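Local structure of putative electron transport related protein (Corynebacterium diphtheriae, 4PQ1) at residues V47-W52 and I129-Q134; N83-S88 and V120-V125. The protein probably works as a thioredoxin-like thiol-disulfide oxidoreductase of the DsbF type, exchanging electrons with partner proteins through a CxxC disulfide. All blocks are in the same frame, centred on the assembly; numbering follows the deposited sequence.

Interaction 1. Residues V47-W52 and I129-Q134; sequences VVLNAW and IVLDKQ
V47 and L131 form an uneven antiparallel pair: L131 N donates to V47 O at 2.8 Å, whereas the return bond from V47 N to L131 O stretches to 3.4 Å and is weak. This ladder joins two neighbouring strands of the central sheet of a thioredoxin fold, and the weak bond lies at the end of the second strand, just before the Asx turn in which D132 OD1 accepts from Q134 N. One step inward the grip is even, with L49 N bonded to I129 O at 2.8 Å and I129 N to L49 O at 2.7 Å.

V47, L49, I129 and L131 share one face of the sheet. There L131 reaches diagonally past its own partner: CG is anti to the carbonyl carbon (chi1 -54°), and CD1 beyond it meets L49 CD1 at 3.9 Å, the two side chains crossing obliquely. P137 of the adjoining strand touches I129 and L131. Across the sheet, V48 and V130 belong to the face covered by helix 147-156, with L73 of helix 63-73 also against V48. Both valines touch I154, and V48 CG2 approaches V130 CG1 at 4.3 Å.

Interaction 2. Residues N83-S88 and V120-V125; sequences NVRDYS and VPASVV
V84 and V125 make the tight part of this contact, where two loops of the thioredoxin fold come together beside the CxxC disulfide. One loop follows strand 77-83; the other precedes strand 127-131 and probably corresponds to the cis-proline loop of thioredoxin-like oxidoreductases, with V125 just before the proline. The valines point toward each other and slide past in opposite directions, V84 CG2 against V125 CG2 at 3.7 Å. V84 CG1 is anti to the carbonyl carbon (chi1 -54°), which leaves CG2, the methyl that touches V125, in the crowded position between the backbone N and the carbonyl carbon. W55 NE1 donates to V84 O, and F111 packs on the V84 side chain. Within the first loop, N83 ND2 donates to the anti lone pair of D86 OD2 at 2.8 Å, and OD2 also accepts from Q54 N.

The outer part is looser and partly open to solvent. R85, its chain bent at chi3 and its side chain also touching W55, extends over the surface to the type I turn P121-V124. Its NH2 bonds to A122 O, which lies at the edge of the guanidinium, near its plane; the modelled 2.4 Å is too short to be taken literally. S123 adds little, while R85 NH1 passes V125 CG2 obliquely at 3.8 Å.

How the interactions relate
The two contacts, with centres 16 Å apart, are joined through the strands of interaction 1, whose ends facing the CxxC motif run toward the loops of interaction 2. At the end of strand 46-52, W52 O lies 2.8 Å from V84 N, a probable hydrogen bond, and A51 O packs 3.6 Å from V125 CG1. Beneath the second loop, I129 CD1 meets V120 CG2 at 3.7 Å. The C56-C59 disulfide follows W52 closely in sequence, and the V125 side chain touches the CxxC residues. Interaction 1 thus forms part of the sheet beneath the probable redox site, and interaction 2 joins two of the loops beside it.

Interaction 1. Residues V47-W52 and I129-Q134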
loop_
_atom_site.group_PDB
_atom_site.type_symbol
_atom_site.label_atom_id
_atom_site.label_comp_id
_atom_site.label_asym_id
_atom_site.label_seq_id
_atom_site.Cartn_x
_atom_site.Cartn_y
_atom_site.Cartn_z
ATOM N N VAL A 47 -6.794 4.608 3.470
ATOM C CA VAL A 47 -5.376 4.327 3.381
ATOM C C VAL A 47 -5.074 3.381 2.222
ATOM O O VAL A 47 -5.608 2.259 2.157
ATOM C CB VAL A 47 -4.829 3.722 4.684
ATOM C CG1 VAL A 47 -3.387 3.308 4.487
ATOM C CG2 VAL A 47 -4.939 4.728 5.841
ATOM N N VAL A 48 -4.222 3.841 1.304
ATOM C CA VAL A 48 -3.795 3.001 0.194
ATOM C C VAL A 48 -2.380 2.494 0.438
ATOM O O VAL A 48 -1.418 3.270 0.394
ATOM C CB VAL A 48 -3.856 3.757 -1.150
ATOM C CG1 VAL A 48 -3.425 2.852 -2.285
ATOM C CG2 VAL A 48 -5.262 4.271 -1.396
ATOM N N LEU A 49 -2.267 1.192 0.709
ATOM C CA LEU A 49 -0.970 0.526 0.927
ATOM C C LEU A 49 -0.387 0.021 -0.375
ATOM O O LEU A 49 -1.082 -0.618 -1.178
ATOM C CB LEU A 49 -1.116 -0.666 1.877
ATOM C CG LEU A 49 -1.704 -0.466 3.258
ATOM C CD1 LEU A 49 -2.031 -1.830 3.829
ATOM C CD2 LEU A 49 -0.698 0.277 4.117
ATOM N N ASN A 50 0.901 0.269 -0.564
ATOM C CA ASN A 50 1.590 -0.135 -1.776
ATOM C C ASN A 50 2.972 -0.664 -1.453
ATOM O O ASN A 50 3.806 0.045 -0.879
ATOM C CB ASN A 50 1.679 1.039 -2.752
ATOM C CG ASN A 50 2.483 0.709 -3.981
ATOM O OD1 ASN A 50 3.615 1.154 -4.111
ATOM N ND2 ASN A 50 1.913 -0.085 -4.888
ATOM N N ALA A 51 3.187 -1.936 -1.778
ATOM C CA ALA A 51 4.497 -2.562 -1.633
ATOM C C ALA A 51 5.314 -2.303 -2.891
ATOM O O ALA A 51 4.854 -2.564 -4.010
ATOM C CB ALA A 51 4.361 -4.045 -1.382
ATOM N N TRP A 52 6.523 -1.785 -2.707
ATOM C CA TRP A 52 7.324 -1.313 -3.823
ATOM C C TRP A 52 8.807 -1.426 -3.500
ATOM O O TRP A 52 9.180 -1.669 -2.353
ATOM C CB TRP A 52 6.975 0.143 -4.145
ATOM C CG TRP A 52 7.455 1.128 -3.090
ATOM C CD1 TRP A 52 6.813 1.478 -1.935
ATOM C CD2 TRP A 52 8.682 1.879 -3.107
ATOM N NE1 TRP A 52 7.562 2.408 -1.234
ATOM C CE2 TRP A 52 8.714 2.667 -1.935
ATOM C CE3 TRP A 52 9.744 1.976 -4.008
ATOM C CZ2 TRP A 52 9.781 3.524 -1.634
ATOM C CZ3 TRP A 52 10.811 2.832 -3.705
ATOM C CH2 TRP A 52 10.814 3.597 -2.531
ATOM N N ILE A 129 -3.097 -2.308 -1.789
ATOM C CA ILE A 129 -4.294 -2.599 -1.010
ATOM C C ILE A 129 -5.012 -1.320 -0.610
ATOM O O ILE A 129 -4.433 -0.455 0.048
ATOM C CB ILE A 129 -3.965 -3.408 0.238
ATOM C CG1 ILE A 129 -3.269 -4.710 -0.167
ATOM C CG2 ILE A 129 -5.258 -3.684 1.027
ATOM C CD1 ILE A 129 -2.745 -5.507 0.988
ATOM N N VAL A 130 -6.273 -1.202 -1.017
ATOM C CA VAL A 130 -7.063 -0.031 -0.642
ATOM C C VAL A 130 -7.860 -0.370 0.614
ATOM O O VAL A 130 -8.714 -1.244 0.579
ATOM C CB VAL A 130 -8.024 0.416 -1.767
ATOM C CG1 VAL A 130 -8.732 1.687 -1.368
ATOM C CG2 VAL A 130 -7.268 0.638 -3.083
ATOM N N LEU A 131 -7.544 0.293 1.724
ATOM C CA LEU A 131 -8.266 0.095 2.972
ATOM C C LEU A 131 -9.363 1.145 3.111
ATOM O O LEU A 131 -9.161 2.290 2.697
ATOM C CB LEU A 131 -7.316 0.182 4.164
ATOM C CG LEU A 131 -6.085 -0.706 4.170
ATOM C CD1 LEU A 131 -5.262 -0.412 5.425
ATOM C CD2 LEU A 131 -6.486 -2.153 4.116
ATOM N N ASP A 132 -10.515 0.772 3.688
ATOM C CA ASP A 132 -11.587 1.754 3.897
ATOM C C ASP A 132 -11.335 2.470 5.214
ATOM O O ASP A 132 -10.267 2.325 5.790
ATOM C CB ASP A 132 -13.002 1.112 3.864
ATOM C CG ASP A 132 -13.220 0.045 4.940
ATOM O OD1 ASP A 132 -12.579 0.104 6.012
ATOM O OD2 ASP A 132 -14.056 -0.866 4.711
ATOM N N LYS A 133 -12.322 3.200 5.721
ATOM C CA LYS A 133 -12.091 4.027 6.903
ATOM C C LYS A 133 -11.903 3.189 8.170
ATOM O O LYS A 133 -11.428 3.693 9.193
ATOM C CB LYS A 133 -13.242 5.016 7.093
ATOM C CG LYS A 133 -13.129 6.274 6.242
ATOM C CD LYS A 133 -14.333 7.166 6.482
ATOM C CE LYS A 133 -14.259 8.434 5.668
ATOM N NZ LYS A 133 -15.334 9.385 6.079
ATOM N N GLN A 134 -12.275 1.914 8.103
ATOM C CA GLN A 134 -12.087 1.019 9.238
ATOM C C GLN A 134 -10.827 0.206 9.013
ATOM O O GLN A 134 -10.547 -0.746 9.749
ATOM C CB GLN A 134 -13.304 0.107 9.446
ATOM C CG GLN A 134 -14.590 0.863 9.779
ATOM C CD GLN A 134 -15.781 -0.056 9.903
ATOM O OE1 GLN A 134 -15.760 -1.017 10.677
ATOM N NE2 GLN A 134 -16.825 0.223 9.131
#

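Interaction 2. Residues N83-S88 and V120-V125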
loop_
_atom_site.group_PDB
_atom_site.type_symbol
_atom_site.label_atom_id
_atom_site.label_comp_id
_atom_site.label_asym_id
_atom_site.label_seq_id
_atom_site.Cartn_x
_atom_site.Cartn_y
_atom_site.Cartn_z
ATOM N N ASN A 83 8.199 -0.316 1.448
ATOM C CA ASN A 83 9.414 -0.517 0.662
ATOM C C ASN A 83 10.034 -1.863 1.013
ATOM O O ASN A 83 10.478 -2.073 2.151
ATOM C CB ASN A 83 10.366 0.658 0.917
ATOM C CG ASN A 83 11.721 0.508 0.231
ATOM O OD1 ASN A 83 12.750 0.565 0.893
ATOM N ND2 ASN A 83 11.724 0.317 -1.083
ATOM N N VAL A 84 10.003 -2.806 0.068
ATOM C CA VAL A 84 10.530 -4.139 0.349
ATOM C C VAL A 84 11.770 -4.438 -0.526
ATOM O O VAL A 84 11.919 -3.875 -1.606
ATOM C CB VAL A 84 9.452 -5.239 0.142
ATOM C CG1 VAL A 84 8.184 -4.920 0.978
ATOM C CG2 VAL A 84 9.094 -5.395 -1.331
ATOM N N ARG A 85 12.658 -5.294 -0.025
ATOM C CA ARG A 85 13.785 -5.818 -0.807
ATOM C C ARG A 85 14.737 -4.727 -1.283
ATOM O O ARG A 85 15.547 -4.936 -2.182
ATOM C CB ARG A 85 13.283 -6.614 -2.011
ATOM C CG ARG A 85 13.158 -8.095 -1.759
ATOM C CD ARG A 85 12.214 -8.775 -2.750
ATOM N NE ARG A 85 11.246 -9.549 -1.997
ATOM C CZ ARG A 85 10.053 -9.934 -2.426
ATOM N NH1 ARG A 85 9.628 -9.644 -3.651
ATOM N NH2 ARG A 85 9.282 -10.627 -1.601
ATOM N N ASP A 86 14.631 -3.561 -0.666
ATOM C CA ASP A 86 15.625 -2.521 -0.828
ATOM C C ASP A 86 16.531 -2.563 0.393
ATOM O O ASP A 86 16.284 -1.889 1.397
ATOM C CB ASP A 86 14.966 -1.156 -1.007
ATOM C CG ASP A 86 14.902 -0.738 -2.459
ATOM O OD1 ASP A 86 15.904 -0.958 -3.170
ATOM O OD2 ASP A 86 13.862 -0.189 -2.889
ATOM N N TYR A 87 17.566 -3.391 0.303
ATOM C CA TYR A 87 18.462 -3.638 1.427
ATOM C C TYR A 87 19.425 -2.488 1.635
ATOM O O TYR A 87 20.021 -2.348 2.701
ATOM C CB TYR A 87 19.219 -4.943 1.218
ATOM C CG TYR A 87 18.281 -6.100 1.022
ATOM C CD1 TYR A 87 17.390 -6.475 2.026
ATOM C CD2 TYR A 87 18.255 -6.804 -0.174
ATOM C CE1 TYR A 87 16.496 -7.534 1.840
ATOM C CE2 TYR A 87 17.373 -7.864 -0.365
ATOM C CZ TYR A 87 16.502 -8.226 0.647
ATOM O OH TYR A 87 15.635 -9.276 0.461
ATOM N N SER A 88 19.566 -1.654 0.620
ATOM C CA SER A 88 20.303 -0.422 0.802
ATOM C C SER A 88 19.278 0.684 0.852
ATOM O O SER A 88 18.648 1.017 -0.159
ATOM C CB SER A 88 21.337 -0.200 -0.319
ATOM O OG SER A 88 22.467 -1.039 -0.119
ATOM N N VAL A 120 -1.050 -11.673 2.453
ATOM C CA VAL A 120 -0.847 -11.206 1.087
ATOM C C VAL A 120 0.502 -11.759 0.585
ATOM O O VAL A 120 1.473 -11.796 1.343
ATOM C CB VAL A 120 -0.915 -9.661 1.043
ATOM C CG1 VAL A 120 0.055 -9.102 0.062
ATOM C CG2 VAL A 120 -2.333 -9.203 0.697
ATOM N N PRO A 121 0.553 -12.241 -0.669
ATOM C CA PRO A 121 1.767 -12.908 -1.181
ATOM C C PRO A 121 3.004 -12.005 -1.163
ATOM O O PRO A 121 2.991 -10.991 -1.856
ATOM C CB PRO A 121 1.400 -13.268 -2.632
ATOM C CG PRO A 121 -0.090 -13.129 -2.721
ATOM C CD PRO A 121 -0.499 -12.120 -1.695
ATOM N N ALA A 122 4.045 -12.351 -0.396
ATOM C CA ALA A 122 5.270 -11.532 -0.349
ATOM C C ALA A 122 6.023 -11.572 -1.669
ATOM O O ALA A 122 6.899 -10.736 -1.932
ATOM C CB ALA A 122 6.202 -11.987 0.794
ATOM N N SER A 123 5.690 -12.550 -2.499
ATOM C CA SER A 123 6.300 -12.674 -3.813
ATOM C C SER A 123 5.862 -11.572 -4.783
ATOM O O SER A 123 6.536 -11.312 -5.765
ATOM C CB SER A 123 5.947 -14.025 -4.409
ATOM O OG SER A 123 4.537 -14.145 -4.458
ATOM N N VAL A 124 4.723 -10.938 -4.522
ATOM C CA VAL A 124 4.124 -10.053 -5.513
ATOM C C VAL A 124 4.427 -8.592 -5.228
ATOM O O VAL A 124 3.931 -8.024 -4.266
ATOM C CB VAL A 124 2.597 -10.253 -5.588
ATOM C CG1 VAL A 124 1.968 -9.353 -6.670
ATOM C CG2 VAL A 124 2.264 -11.735 -5.840
ATOM N N VAL A 125 5.261 -7.992 -6.075
ATOM C CA VAL A 125 5.589 -6.575 -5.984
ATOM C C VAL A 125 5.562 -6.009 -7.398
ATOM O O VAL A 125 6.233 -6.535 -8.279
ATOM C CB VAL A 125 6.982 -6.324 -5.346
ATOM C CG1 VAL A 125 7.283 -4.833 -5.294
ATOM C CG2 VAL A 125 7.038 -6.894 -3.966
#